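Propionate kinase (Francisella tularensis subsp. tularensis, PDB 3KHY) probably catalyses the reversible, magnesium-dependent transfer of a phosphate group from ATP to acetate or propionate, giving the acyl phosphate and ADP. Local coordinates at residues H88-F93 / K106-C110; I168-H174 / D217-L222; A194-V198 / Y307-F311. All coordinates share one frame; numbering follows the deposited sequence.

Interaction 1. Residues H88-F93 / K106-C110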
ATOM      1  N   HIS A  88       5.309 -20.826   1.367  1.00 14.32           N
ATOM      2  CA  HIS A  88       5.773 -19.911   2.411  1.00 19.00           C
ATOM      3  C   HIS A  88       6.808 -20.511   3.362  1.00 19.99           C
ATOM      4  O   HIS A  88       6.520 -21.477   4.064  1.00 22.95           O
ATOM      5  CB  HIS A  88       4.586 -19.360   3.205  1.00 20.78           C
ATOM      6  CG  HIS A  88       4.784 -17.962   3.697  1.00 16.44           C
ATOM      7  ND1 HIS A  88       5.845 -17.597   4.493  1.00 13.77           N
ATOM      8  CD2 HIS A  88       4.051 -16.837   3.507  1.00 18.50           C
ATOM      9  CE1 HIS A  88       5.757 -16.311   4.782  1.00 17.41           C
ATOM     10  NE2 HIS A  88       4.676 -15.825   4.196  1.00 16.94           N
ATOM     11  N   GLY A  89       8.006 -19.922   3.381  1.00 20.86           N
ATOM     12  CA  GLY A  89       9.088 -20.364   4.259  1.00 19.13           C
ATOM     13  C   GLY A  89       9.462 -19.388   5.369  1.00 23.35           C
ATOM     14  O   GLY A  89      10.510 -19.534   6.017  1.00 23.82           O
ATOM     15  N   GLY A  90       8.611 -18.389   5.592  1.00 21.22           N
ATOM     16  CA  GLY A  90       8.822 -17.423   6.662  1.00 18.44           C
ATOM     17  C   GLY A  90      10.221 -16.836   6.635  1.00 21.96           C
ATOM     18  O   GLY A  90      10.798 -16.629   5.566  1.00 20.76           O
ATOM     19  N   GLN A  91      10.776 -16.581   7.813  1.00 21.38           N
ATOM     20  CA  GLN A  91      12.143 -16.081   7.903  1.00 28.25           C
ATOM     21  C   GLN A  91      13.157 -17.207   8.048  1.00 29.41           C
ATOM     22  O   GLN A  91      14.356 -16.958   8.116  1.00 31.32           O
ATOM     23  CB  GLN A  91      12.285 -15.084   9.055  1.00 35.95           C
ATOM     24  CG  GLN A  91      11.602 -13.754   8.785  1.00 35.21           C
ATOM     25  CD  GLN A  91      11.999 -12.693   9.788  1.00 41.72           C
ATOM     26  OE1 GLN A  91      11.374 -12.556  10.842  1.00 46.14           O
ATOM     27  NE2 GLN A  91      13.045 -11.937   9.468  1.00 36.08           N
ATOM     28  N   TYR A  92      12.673 -18.445   8.072  1.00 29.01           N
ATOM     29  CA  TYR A  92      13.540 -19.608   8.197  1.00 31.48           C
ATOM     30  C   TYR A  92      14.366 -19.886   6.950  1.00 32.63           C
ATOM     31  O   TYR A  92      15.495 -20.359   7.046  1.00 34.51           O
ATOM     32  CB  TYR A  92      12.718 -20.861   8.493  1.00 33.15           C
ATOM     33  CG  TYR A  92      12.057 -20.881   9.846  1.00 42.31           C
ATOM     34  CD1 TYR A  92      12.793 -21.149  10.995  1.00 49.04           C
ATOM     35  CD2 TYR A  92      10.692 -20.667   9.974  1.00 43.30           C
ATOM     36  CE1 TYR A  92      12.188 -21.184  12.241  1.00 51.80           C
ATOM     37  CE2 TYR A  92      10.079 -20.696  11.211  1.00 49.84           C
ATOM     38  CZ  TYR A  92      10.832 -20.956  12.342  1.00 53.60           C
ATOM     39  OH  TYR A  92      10.227 -20.988  13.576  1.00 56.14           O
ATOM     40  N   PHE A  93      13.797 -19.636   5.773  1.00 27.82           N
ATOM     41  CA  PHE A  93      14.449 -20.080   4.546  1.00 21.70           C
ATOM     42  C   PHE A  93      14.735 -18.952   3.573  1.00 26.60           C
ATOM     43  O   PHE A  93      13.813 -18.312   3.062  1.00 20.84           O
ATOM     44  CB  PHE A  93      13.609 -21.147   3.855  1.00 17.92           C
ATOM     45  CG  PHE A  93      13.405 -22.389   4.682  1.00 25.77           C
ATOM     46  CD1 PHE A  93      14.425 -23.311   4.825  1.00 26.08           C
ATOM     47  CD2 PHE A  93      12.195 -22.638   5.304  1.00 26.43           C
ATOM     48  CE1 PHE A  93      14.243 -24.464   5.581  1.00 30.78           C
ATOM     49  CE2 PHE A  93      12.007 -23.797   6.058  1.00 25.35           C
ATOM     50  CZ  PHE A  93      13.034 -24.704   6.190  1.00 28.31           C
ATOM     51  N   LYS A 106      10.962 -26.929  10.410  1.00 33.67           N
ATOM     52  CA  LYS A 106      10.876 -25.511  10.077  1.00 35.02           C
ATOM     53  C   LYS A 106       9.706 -25.205   9.148  1.00 33.44           C
ATOM     54  O   LYS A 106       8.962 -24.245   9.363  1.00 35.61           O
ATOM     55  CB  LYS A 106      12.182 -25.035   9.446  1.00 38.58           C
ATOM     56  CG  LYS A 106      13.373 -25.047  10.383  1.00 42.07           C
ATOM     57  CD  LYS A 106      14.606 -24.556   9.650  1.00 46.15           C
ATOM     58  CE  LYS A 106      15.845 -24.645  10.515  1.00 56.34           C
ATOM     59  NZ  LYS A 106      17.047 -24.274   9.720  1.00 60.13           N
ATOM     60  N   ILE A 107       9.551 -26.011   8.102  1.00 31.50           N
ATOM     61  CA  ILE A 107       8.409 -25.865   7.207  1.00 26.98           C
ATOM     62  C   ILE A 107       7.104 -25.951   7.992  1.00 39.65           C
ATOM     63  O   ILE A 107       6.174 -25.176   7.764  1.00 32.16           O
ATOM     64  CB  ILE A 107       8.408 -26.945   6.108  1.00 29.72           C
ATOM     65  CG1 ILE A 107       9.601 -26.736   5.176  1.00 24.43           C
ATOM     66  CG2 ILE A 107       7.106 -26.888   5.315  1.00 30.02           C
ATOM     67  CD1 ILE A 107       9.755 -27.820   4.134  1.00 26.39           C
ATOM     68  N   LYS A 108       7.041 -26.892   8.929  1.00 28.20           N
ATOM     69  CA  LYS A 108       5.843 -27.065   9.737  1.00 33.83           C
ATOM     70  C   LYS A 108       5.562 -25.813  10.576  1.00 34.20           C
ATOM     71  O   LYS A 108       4.411 -25.477  10.833  1.00 33.07           O
ATOM     72  CB  LYS A 108       5.988 -28.298  10.634  1.00 45.88           C
ATOM     73  CG  LYS A 108       4.889 -28.457  11.675  1.00 58.81           C
ATOM     74  CD  LYS A 108       5.075 -29.725  12.508  1.00 71.46           C
ATOM     75  CE  LYS A 108       4.584 -30.977  11.780  1.00 79.55           C
ATOM     76  NZ  LYS A 108       5.358 -31.314  10.545  1.00 79.66           N
ATOM     77  N   ALA A 109       6.613 -25.118  10.994  1.00 34.54           N
ATOM     78  CA  ALA A 109       6.446 -23.925  11.819  1.00 33.13           C
ATOM     79  C   ALA A 109       5.891 -22.753  11.011  1.00 30.19           C
ATOM     80  O   ALA A 109       5.444 -21.757  11.581  1.00 32.17           O
ATOM     81  CB  ALA A 109       7.753 -23.546  12.494  1.00 33.21           C
ATOM     82  N   CYS A 110       5.897 -22.893   9.684  1.00 30.24           N
ATOM     83  CA  CYS A 110       5.415 -21.845   8.781  1.00 27.91           C
ATOM     84  C   CYS A 110       3.945 -22.047   8.406  1.00 34.17           C
ATOM     85  O   CYS A 110       3.389 -21.287   7.616  1.00 28.06           O
ATOM     86  CB  CYS A 110       6.263 -21.811   7.504  1.00 24.85           C
ATOM     87  SG  CYS A 110       7.972 -21.261   7.739  1.00 31.03           S
TER
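K106 runs its extended aliphatic chain between Y92 and F93, crossing both rings at a slant. K106 CB lies over one face of the Y92 ring and also meets the F93 ring obliquely, 3.4 Å from F93 CZ; CG goes on to within 4.0 Å of Y92 CD1. Lysine suits this exposed place: its methylenes cover aromatic carbon while the chain carries its charge away from the rings. I107 meets the same corner of F93, its backbone N at the ring edge and its CG1 3.9 Å from F93 CE2. C110 approaches Y92 differently: SG sits at the ring edge, 4.8 Å from the centroid and 74° off the normal. Its first torsion (-68°) sets SG opposite the carbonyl carbon and swings it to the loop, touching G89 C at 3.4 Å. G90, with no side chain and a positive phi, lets C110 SG come within 3.6 Å of G90 N. The turn is braced by H88, whose ND1 accepts G90 N at 3.1 Å, almost in the imidazole plane. The arrangement seats the loop after strand 79-86 on helix 101-109 in this actin-like acetokinase fold, with the side chain of H88 about 7 Å from that of D142, the predicted proton donor/acceptor.

Interaction 2. Residues I168-H174 / D217-L222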
ATOM      1  N   ILE A 168       4.942 -10.994  11.790  1.00 18.01           N
ATOM      2  CA  ILE A 168       4.157 -10.241  10.828  1.00 14.43           C
ATOM      3  C   ILE A 168       5.041  -9.195  10.168  1.00 18.38           C
ATOM      4  O   ILE A 168       5.526  -8.268  10.830  1.00 16.96           O
ATOM      5  CB  ILE A 168       2.935  -9.564  11.483  1.00 19.35           C
ATOM      6  CG1 ILE A 168       2.037 -10.622  12.128  1.00 23.99           C
ATOM      7  CG2 ILE A 168       2.164  -8.739  10.459  1.00 16.36           C
ATOM      8  CD1 ILE A 168       0.940 -10.045  13.003  1.00 23.25           C
ATOM      9  N   ARG A 169       5.248  -9.366   8.867  1.00 17.26           N
ATOM     10  CA  ARG A 169       6.091  -8.475   8.051  1.00 12.99           C
ATOM     11  C   ARG A 169       5.806  -8.812   6.591  1.00 16.65           C
ATOM     12  O   ARG A 169       5.091  -9.769   6.296  1.00 13.83           O
ATOM     13  CB  ARG A 169       7.582  -8.715   8.329  1.00 14.71           C
ATOM     14  CG  ARG A 169       8.008 -10.140   7.951  1.00 15.15           C
ATOM     15  CD  ARG A 169       9.342 -10.593   8.532  1.00 23.53           C
ATOM     16  NE  ARG A 169      10.508  -9.921   7.960  1.00 30.50           N
ATOM     17  CZ  ARG A 169      11.340  -9.144   8.654  1.00 36.35           C
ATOM     18  NH1 ARG A 169      11.114  -8.938   9.948  1.00 40.05           N
ATOM     19  NH2 ARG A 169      12.396  -8.567   8.063  1.00 29.75           N
ATOM     20  N   LYS A 170       6.363  -8.024   5.680  1.00 14.13           N
ATOM     21  CA  LYS A 170       6.278  -8.342   4.271  1.00 15.84           C
ATOM     22  C   LYS A 170       7.218  -9.502   3.938  1.00 15.09           C
ATOM     23  O   LYS A 170       8.407  -9.448   4.268  1.00 15.57           O
ATOM     24  CB  LYS A 170       6.667  -7.116   3.444  1.00 13.11           C
ATOM     25  CG  LYS A 170       6.747  -7.405   1.933  1.00 14.74           C
ATOM     26  CD  LYS A 170       7.095  -6.136   1.172  1.00 16.35           C
ATOM     27  CE  LYS A 170       5.826  -5.325   0.949  1.00 22.28           C
ATOM     28  NZ  LYS A 170       6.019  -4.223   0.006  1.00 34.20           N
ATOM     29  N   TYR A 171       6.683 -10.547   3.305  1.00 15.73           N
ATOM     30  CA  TYR A 171       7.498 -11.641   2.755  1.00 17.60           C
ATOM     31  C   TYR A 171       7.519 -11.642   1.229  1.00 18.67           C
ATOM     32  O   TYR A 171       8.487 -12.089   0.620  1.00 15.34           O
ATOM     33  CB  TYR A 171       6.980 -13.009   3.227  1.00 16.17           C
ATOM     34  CG  TYR A 171       7.122 -13.199   4.710  1.00 15.41           C
ATOM     35  CD1 TYR A 171       8.327 -13.600   5.262  1.00 18.65           C
ATOM     36  CD2 TYR A 171       6.059 -12.954   5.565  1.00 13.86           C
ATOM     37  CE1 TYR A 171       8.476 -13.754   6.639  1.00 21.58           C
ATOM     38  CE2 TYR A 171       6.196 -13.113   6.935  1.00 14.35           C
ATOM     39  CZ  TYR A 171       7.406 -13.513   7.465  1.00 17.52           C
ATOM     40  OH  TYR A 171       7.542 -13.664   8.837  1.00 19.87           O
ATOM     41  N   GLY A 172       6.443 -11.171   0.612  1.00 16.23           N
ATOM     42  CA  GLY A 172       6.324 -11.241  -0.837  1.00 14.39           C
ATOM     43  C   GLY A 172       6.082 -12.667  -1.305  1.00 19.22           C
ATOM     44  O   GLY A 172       5.962 -13.580  -0.479  1.00 16.06           O
ATOM     45  N   ALA A 173       5.974 -12.855  -2.622  1.00 13.47           N
ATOM     46  CA  ALA A 173       5.883 -14.194  -3.209  1.00 16.39           C
ATOM     47  C   ALA A 173       6.267 -14.132  -4.688  1.00 17.88           C
ATOM     48  O   ALA A 173       6.899 -13.160  -5.112  1.00 16.29           O
ATOM     49  CB  ALA A 173       4.476 -14.806  -2.996  1.00 14.74           C
ATOM     50  N   HIS A 174       5.874 -15.136  -5.476  1.00 12.85           N
ATOM     51  CA  HIS A 174       6.396 -15.290  -6.837  1.00 14.41           C
ATOM     52  C   HIS A 174       7.927 -15.286  -6.845  1.00 15.04           C
ATOM     53  O   HIS A 174       8.545 -15.001  -7.871  1.00 16.13           O
ATOM     54  CB  HIS A 174       5.905 -14.160  -7.756  1.00 13.70           C
ATOM     55  CG  HIS A 174       4.479 -14.305  -8.193  1.00 13.42           C
ATOM     56  ND1 HIS A 174       3.703 -13.223  -8.551  1.00 18.62           N
ATOM     57  CD2 HIS A 174       3.696 -15.400  -8.347  1.00 20.23           C
ATOM     58  CE1 HIS A 174       2.499 -13.643  -8.898  1.00 25.14           C
ATOM     59  NE2 HIS A 174       2.468 -14.960  -8.784  1.00 26.01           N
ATOM     60  N   ASP A 217      12.884  -5.019  -2.772  1.00 11.48           N
ATOM     61  CA  ASP A 217      11.512  -4.618  -2.429  1.00 13.83           C
ATOM     62  C   ASP A 217      10.582  -5.400  -3.349  1.00 12.21           C
ATOM     63  O   ASP A 217      10.972  -5.787  -4.439  1.00 12.86           O
ATOM     64  CB  ASP A 217      11.347  -3.106  -2.621  1.00 11.65           C
ATOM     65  CG  ASP A 217      10.161  -2.511  -1.839  1.00 13.39           C
ATOM     66  OD1 ASP A 217       9.328  -3.253  -1.266  1.00 11.13           O
ATOM     67  OD2 ASP A 217      10.057  -1.268  -1.834  1.00 14.05           O
ATOM     68  N   THR A 218       9.360  -5.648  -2.899  1.00 10.60           N
ATOM     69  CA  THR A 218       8.408  -6.389  -3.703  1.00 13.36           C
ATOM     70  C   THR A 218       7.006  -6.063  -3.230  1.00 13.67           C
ATOM     71  O   THR A 218       6.814  -5.581  -2.098  1.00 11.71           O
ATOM     72  CB  THR A 218       8.685  -7.901  -3.617  1.00 13.19           C
ATOM     73  OG1 THR A 218       7.919  -8.579  -4.598  1.00 14.06           O
ATOM     74  CG2 THR A 218       8.344  -8.432  -2.220  1.00 15.17           C
ATOM     75  N   SER A 219       6.022  -6.339  -4.081  1.00 13.74           N
ATOM     76  CA  SER A 219       4.671  -5.801  -3.884  1.00 14.50           C
ATOM     77  C   SER A 219       3.718  -6.651  -3.030  1.00 10.88           C
ATOM     78  O   SER A 219       2.819  -6.107  -2.381  1.00 11.95           O
ATOM     79  CB  SER A 219       4.034  -5.454  -5.232  1.00  9.87           C
ATOM     80  OG  SER A 219       3.777  -6.622  -5.985  1.00 13.11           O
HETATM   81  N   MSE A 220       3.891  -7.975  -3.023  1.00  9.99           N
HETATM   82  CA  MSE A 220       3.055  -8.814  -2.144  1.00 15.12           C
HETATM   83  C   MSE A 220       3.483  -8.648  -0.685  1.00 15.55           C
HETATM   84  O   MSE A 220       4.522  -8.072  -0.420  1.00 14.54           O
HETATM   85  CB  MSE A 220       3.072 -10.280  -2.579  1.00  9.40           C
HETATM   86  CG  MSE A 220       2.205 -10.526  -3.814  1.00  9.99           C
HETATM   87 SE   MSE A 220       2.566 -12.247  -4.636  0.90 20.85          SE
HETATM   88  CE  MSE A 220       0.990 -12.355  -5.802  1.00 12.58           C
ATOM     89  N   GLY A 221       2.687  -9.119   0.267  1.00 12.84           N
ATOM     90  CA  GLY A 221       2.959  -8.756   1.651  1.00 15.45           C
ATOM     91  C   GLY A 221       3.234  -9.953   2.528  1.00 15.36           C
ATOM     92  O   GLY A 221       4.102 -10.777   2.223  1.00 19.48           O
ATOM     93  N   LEU A 222       2.493 -10.039   3.621  1.00 15.82           N
ATOM     94  CA  LEU A 222       2.495 -11.235   4.464  1.00 15.19           C
ATOM     95  C   LEU A 222       2.107 -12.440   3.626  1.00 17.01           C
ATOM     96  O   LEU A 222       2.736 -13.499   3.705  1.00 14.20           O
ATOM     97  CB  LEU A 222       1.493 -11.058   5.610  1.00 13.90           C
ATOM     98  CG  LEU A 222       1.355 -12.157   6.673  1.00 17.68           C
ATOM     99  CD1 LEU A 222       2.579 -12.166   7.569  1.00 19.76           C
ATOM    100  CD2 LEU A 222       0.106 -11.891   7.501  1.00 20.27           C
TER
HETATM  101  O   HOH W   1       8.094  -1.973   1.133  1.00 30.33           O
HETATM  102  O   HOH W   2       3.691 -14.469   0.901  1.00 21.58           O
HETATM  103  O   HOH W   3       5.890 -10.332  -4.269  1.00 12.46           O
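Y171 and G172 both offer their backbone N-H to G221 O, fastening the loop that enters helix 175-188 to the chain leaving edge strand 214-218 in this actin-like ATPase fold. The two donors use the oxygen differently: G172 N (2.9 Å) lies in the carbonyl plane on a lone pair, whereas Y171 N (2.8 Å) stands 60° above that plane. This is the tightly packed, buried part of the contact. G172, without a side chain and with a positive phi, lets its CA come 3.7 Å from T218 CG2. L222 CD1 closes in on the edge of the Y171 ring, while M220 O is buried without a hydrogen-bonding partner.

The solvent side lies around K170, which is partly exposed. Its CG stands anti to the backbone N (chi1 174°), and a bend at chi3 brings NZ to T218 O at 2.6 Å, almost straight out from the carbonyl. The loose element is the long salt bridge from K170 NZ to D217 OD1 (3.7 Å), two atoms that water 1 also links; D217 OD2 is held instead by Y310 and by K302 of the second subunit. At the other end lies H174, the predicted transition-state stabiliser, with ND1 bonded to S206 OG. Selenomethionine M220 sets SE over one face of that imidazole, 4.5 Å from the ring centroid and 23° off its normal.

Interaction 3. Residues A194-V198 / Y307-F311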
ATOM      1  N   ALA A 194      21.648  -8.584 -12.757  1.00 24.02           N
ATOM      2  CA  ALA A 194      20.671  -7.640 -13.279  1.00 25.67           C
ATOM      3  C   ALA A 194      20.270  -6.548 -12.290  1.00 19.06           C
ATOM      4  O   ALA A 194      20.143  -6.786 -11.082  1.00 21.27           O
ATOM      5  CB  ALA A 194      19.435  -8.387 -13.785  1.00 29.15           C
ATOM      6  N   ASN A 195      20.095  -5.340 -12.813  1.00 19.11           N
ATOM      7  CA  ASN A 195      19.459  -4.269 -12.063  1.00 19.10           C
ATOM      8  C   ASN A 195      18.148  -3.990 -12.766  1.00 18.73           C
ATOM      9  O   ASN A 195      18.079  -3.178 -13.697  1.00 15.29           O
ATOM     10  CB  ASN A 195      20.335  -3.022 -12.036  1.00 17.41           C
ATOM     11  CG  ASN A 195      21.632  -3.247 -11.285  1.00 22.17           C
ATOM     12  OD1 ASN A 195      21.631  -3.578 -10.102  1.00 20.30           O
ATOM     13  ND2 ASN A 195      22.746  -3.083 -11.979  1.00 29.81           N
ATOM     14  N   VAL A 196      17.112  -4.697 -12.342  1.00 16.10           N
ATOM     15  CA  VAL A 196      15.875  -4.708 -13.105  1.00 14.98           C
ATOM     16  C   VAL A 196      14.663  -4.623 -12.202  1.00 13.64           C
ATOM     17  O   VAL A 196      14.718  -4.950 -11.012  1.00 16.48           O
ATOM     18  CB  VAL A 196      15.754  -5.965 -14.000  1.00 15.51           C
ATOM     19  CG1 VAL A 196      16.777  -5.927 -15.137  1.00 18.70           C
ATOM     20  CG2 VAL A 196      15.887  -7.262 -13.179  1.00 14.52           C
ATOM     21  N   ILE A 197      13.575  -4.145 -12.778  1.00  9.93           N
ATOM     22  CA  ILE A 197      12.271  -4.227 -12.146  1.00 11.84           C
ATOM     23  C   ILE A 197      11.516  -5.290 -12.919  1.00 14.70           C
ATOM     24  O   ILE A 197      11.416  -5.211 -14.139  1.00 14.54           O
ATOM     25  CB  ILE A 197      11.535  -2.893 -12.240  1.00 12.43           C
ATOM     26  CG1 ILE A 197      12.288  -1.837 -11.426  1.00 12.66           C
ATOM     27  CG2 ILE A 197      10.077  -3.043 -11.761  1.00 11.38           C
ATOM     28  CD1 ILE A 197      11.839  -0.396 -11.708  1.00 15.13           C
ATOM     29  N   VAL A 198      11.027  -6.305 -12.212  1.00 13.21           N
ATOM     30  CA  VAL A 198      10.339  -7.420 -12.849  1.00 13.51           C
ATOM     31  C   VAL A 198       8.858  -7.383 -12.481  1.00 17.09           C
ATOM     32  O   VAL A 198       8.493  -7.422 -11.302  1.00 13.93           O
ATOM     33  CB  VAL A 198      10.946  -8.785 -12.435  1.00 17.42           C
ATOM     34  CG1 VAL A 198      10.175  -9.950 -13.090  1.00 14.28           C
ATOM     35  CG2 VAL A 198      12.446  -8.855 -12.805  1.00 18.65           C
ATOM     36  N   TYR A 307       9.642   2.148  -7.509  1.00 10.70           N
ATOM     37  CA  TYR A 307      10.895   1.380  -7.469  1.00 14.74           C
ATOM     38  C   TYR A 307      12.084   2.055  -8.159  1.00 16.38           C
ATOM     39  O   TYR A 307      13.229   1.613  -8.010  1.00 13.53           O
ATOM     40  CB  TYR A 307      10.684  -0.025  -8.049  1.00 12.47           C
ATOM     41  CG  TYR A 307       9.831  -0.933  -7.170  1.00 10.19           C
ATOM     42  CD1 TYR A 307       9.321  -0.492  -5.948  1.00 15.28           C
ATOM     43  CD2 TYR A 307       9.523  -2.225  -7.579  1.00 14.46           C
ATOM     44  CE1 TYR A 307       8.524  -1.341  -5.144  1.00  9.72           C
ATOM     45  CE2 TYR A 307       8.739  -3.067  -6.803  1.00 12.40           C
ATOM     46  CZ  TYR A 307       8.243  -2.626  -5.594  1.00 14.49           C
ATOM     47  OH  TYR A 307       7.467  -3.493  -4.845  1.00 13.67           O
HETATM   48  N   MSE A 308      11.827   3.110  -8.921  1.00 14.20           N
HETATM   49  CA  MSE A 308      12.928   3.844  -9.543  1.00 14.94           C
HETATM   50  C   MSE A 308      13.931   4.366  -8.497  1.00 16.22           C
HETATM   51  O   MSE A 308      15.103   4.562  -8.810  1.00 14.26           O
HETATM   52  CB  MSE A 308      12.402   5.001 -10.399  1.00 14.30           C
HETATM   53  CG  MSE A 308      11.519   4.555 -11.556  1.00 14.69           C
HETATM   54 SE   MSE A 308      12.479   3.344 -12.789  1.00 27.50          SE
HETATM   55  CE  MSE A 308      13.526   4.705 -13.745  1.00 18.06           C
ATOM     56  N   ILE A 309      13.490   4.570  -7.255  1.00 15.99           N
ATOM     57  CA  ILE A 309      14.413   5.048  -6.215  1.00 13.96           C
ATOM     58  C   ILE A 309      15.630   4.157  -6.010  1.00 15.91           C
ATOM     59  O   ILE A 309      16.673   4.640  -5.555  1.00 16.27           O
ATOM     60  CB  ILE A 309      13.756   5.200  -4.825  1.00 18.48           C
ATOM     61  CG1 ILE A 309      13.247   3.845  -4.322  1.00 17.14           C
ATOM     62  CG2 ILE A 309      12.668   6.247  -4.837  1.00 24.23           C
ATOM     63  CD1 ILE A 309      12.872   3.865  -2.838  1.00 28.31           C
ATOM     64  N   TYR A 310      15.505   2.866  -6.316  1.00 16.20           N
ATOM     65  CA  TYR A 310      16.595   1.919  -6.024  1.00 13.35           C
ATOM     66  C   TYR A 310      17.719   1.889  -7.053  1.00 19.70           C
ATOM     67  O   TYR A 310      18.707   1.171  -6.869  1.00 20.02           O
ATOM     68  CB  TYR A 310      16.069   0.493  -5.857  1.00 11.82           C
ATOM     69  CG  TYR A 310      15.035   0.362  -4.765  1.00 15.81           C
ATOM     70  CD1 TYR A 310      15.376   0.572  -3.428  1.00 15.68           C
ATOM     71  CD2 TYR A 310      13.710   0.031  -5.071  1.00 15.56           C
ATOM     72  CE1 TYR A 310      14.429   0.464  -2.423  1.00 18.63           C
ATOM     73  CE2 TYR A 310      12.754  -0.076  -4.071  1.00 15.22           C
ATOM     74  CZ  TYR A 310      13.123   0.142  -2.746  1.00 15.32           C
ATOM     75  OH  TYR A 310      12.183   0.033  -1.741  1.00 14.72           O
ATOM     76  N   PHE A 311      17.590   2.656  -8.131  1.00 17.81           N
ATOM     77  CA  PHE A 311      18.499   2.471  -9.254  1.00 15.77           C
ATOM     78  C   PHE A 311      19.248   3.724  -9.665  1.00 20.19           C
ATOM     79  O   PHE A 311      18.640   4.723 -10.041  1.00 18.20           O
ATOM     80  CB  PHE A 311      17.728   1.920 -10.468  1.00 18.88           C
ATOM     81  CG  PHE A 311      17.043   0.609 -10.201  1.00 18.07           C
ATOM     82  CD1 PHE A 311      17.740  -0.590 -10.322  1.00 17.84           C
ATOM     83  CD2 PHE A 311      15.708   0.570  -9.832  1.00 13.26           C
ATOM     84  CE1 PHE A 311      17.126  -1.810 -10.068  1.00 15.66           C
ATOM     85  CE2 PHE A 311      15.077  -0.654  -9.586  1.00 16.58           C
ATOM     86  CZ  PHE A 311      15.792  -1.841  -9.709  1.00 15.38           C
TER
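I197 reaches from strand 196-201 into a pocket formed by Y307, M308 and F311, and its branched chain can be followed outward atom by atom. At CB the chain divides. CG2 stands anti to the backbone N and faces the edge of the Y307 ring, near its plane. CG1 takes the other direction, anti to the carbonyl carbon (chi1 -65°), and comes up obliquely to F311, 3.5 Å from CE2. Because chi2 is extended, the terminal CD1 projects farther and lands among three neighbours: it is 3.9 Å from Y307 CB, 3.9 Å from the SE of selenomethionine M308 and 3.9 Å from F311 CE2. Isoleucine fits well here, since its two branches meet different groups, CG2 the edge of the Y307 ring and the CG1-CD1 arm F311, Y307 CB and M308, and a beta-branched residue is at home in a strand. M308, bent at chi2 and chi3, brings SE against CD1.

F311 spreads the contact along the strand. Its CD1 touches N195 CB at 3.9 Å, CE1 approaches N195 C at 3.6 Å, and CZ lies 3.5 Å from V196 O; N195 C and V196 O meet neither face nor edge squarely. The amide of N195 is turned to another task: OD1 accepts D212 N. Behind F311, Y310 CB covers part of one ring face.

Strand 196-201 is the middle strand of the five-stranded sheet, and the loop after helix 287-307 covers it here. M308 packs on L341 of the second subunit, so the same loop also meets the dimer partner. No hydrogen bond joins the two segments: the strand's backbone bonds go to neighbouring strands, including I197 with A316 and V318. The junction therefore rests on hydrophobic burial and shape fit, with contacts that depend little on exact direction.

Along the chain interaction 1 closes before interaction 2 opens, whereas interactions 2 and 3 alternate their segments. Interaction 1 belongs to the half built on the eight-stranded sheet; interactions 2 and 3 both reach the five-stranded sheet, at edge strand 214-218 and central strand 196-201. Interaction 2 lies between the others, its centre 14 Å from that of interaction 1 and 17 Å from that of interaction 3, and it touches both: H88 NE2 meets L222 O, and D217 OD2 meets Y310 OH. Interactions 1 and 3 are about 16 Å apart at their nearest atoms. Continuous packing thus runs from the surroundings of predicted catalytic residues D142 and H174 to the dimer interface touched by interactions 2 and 3.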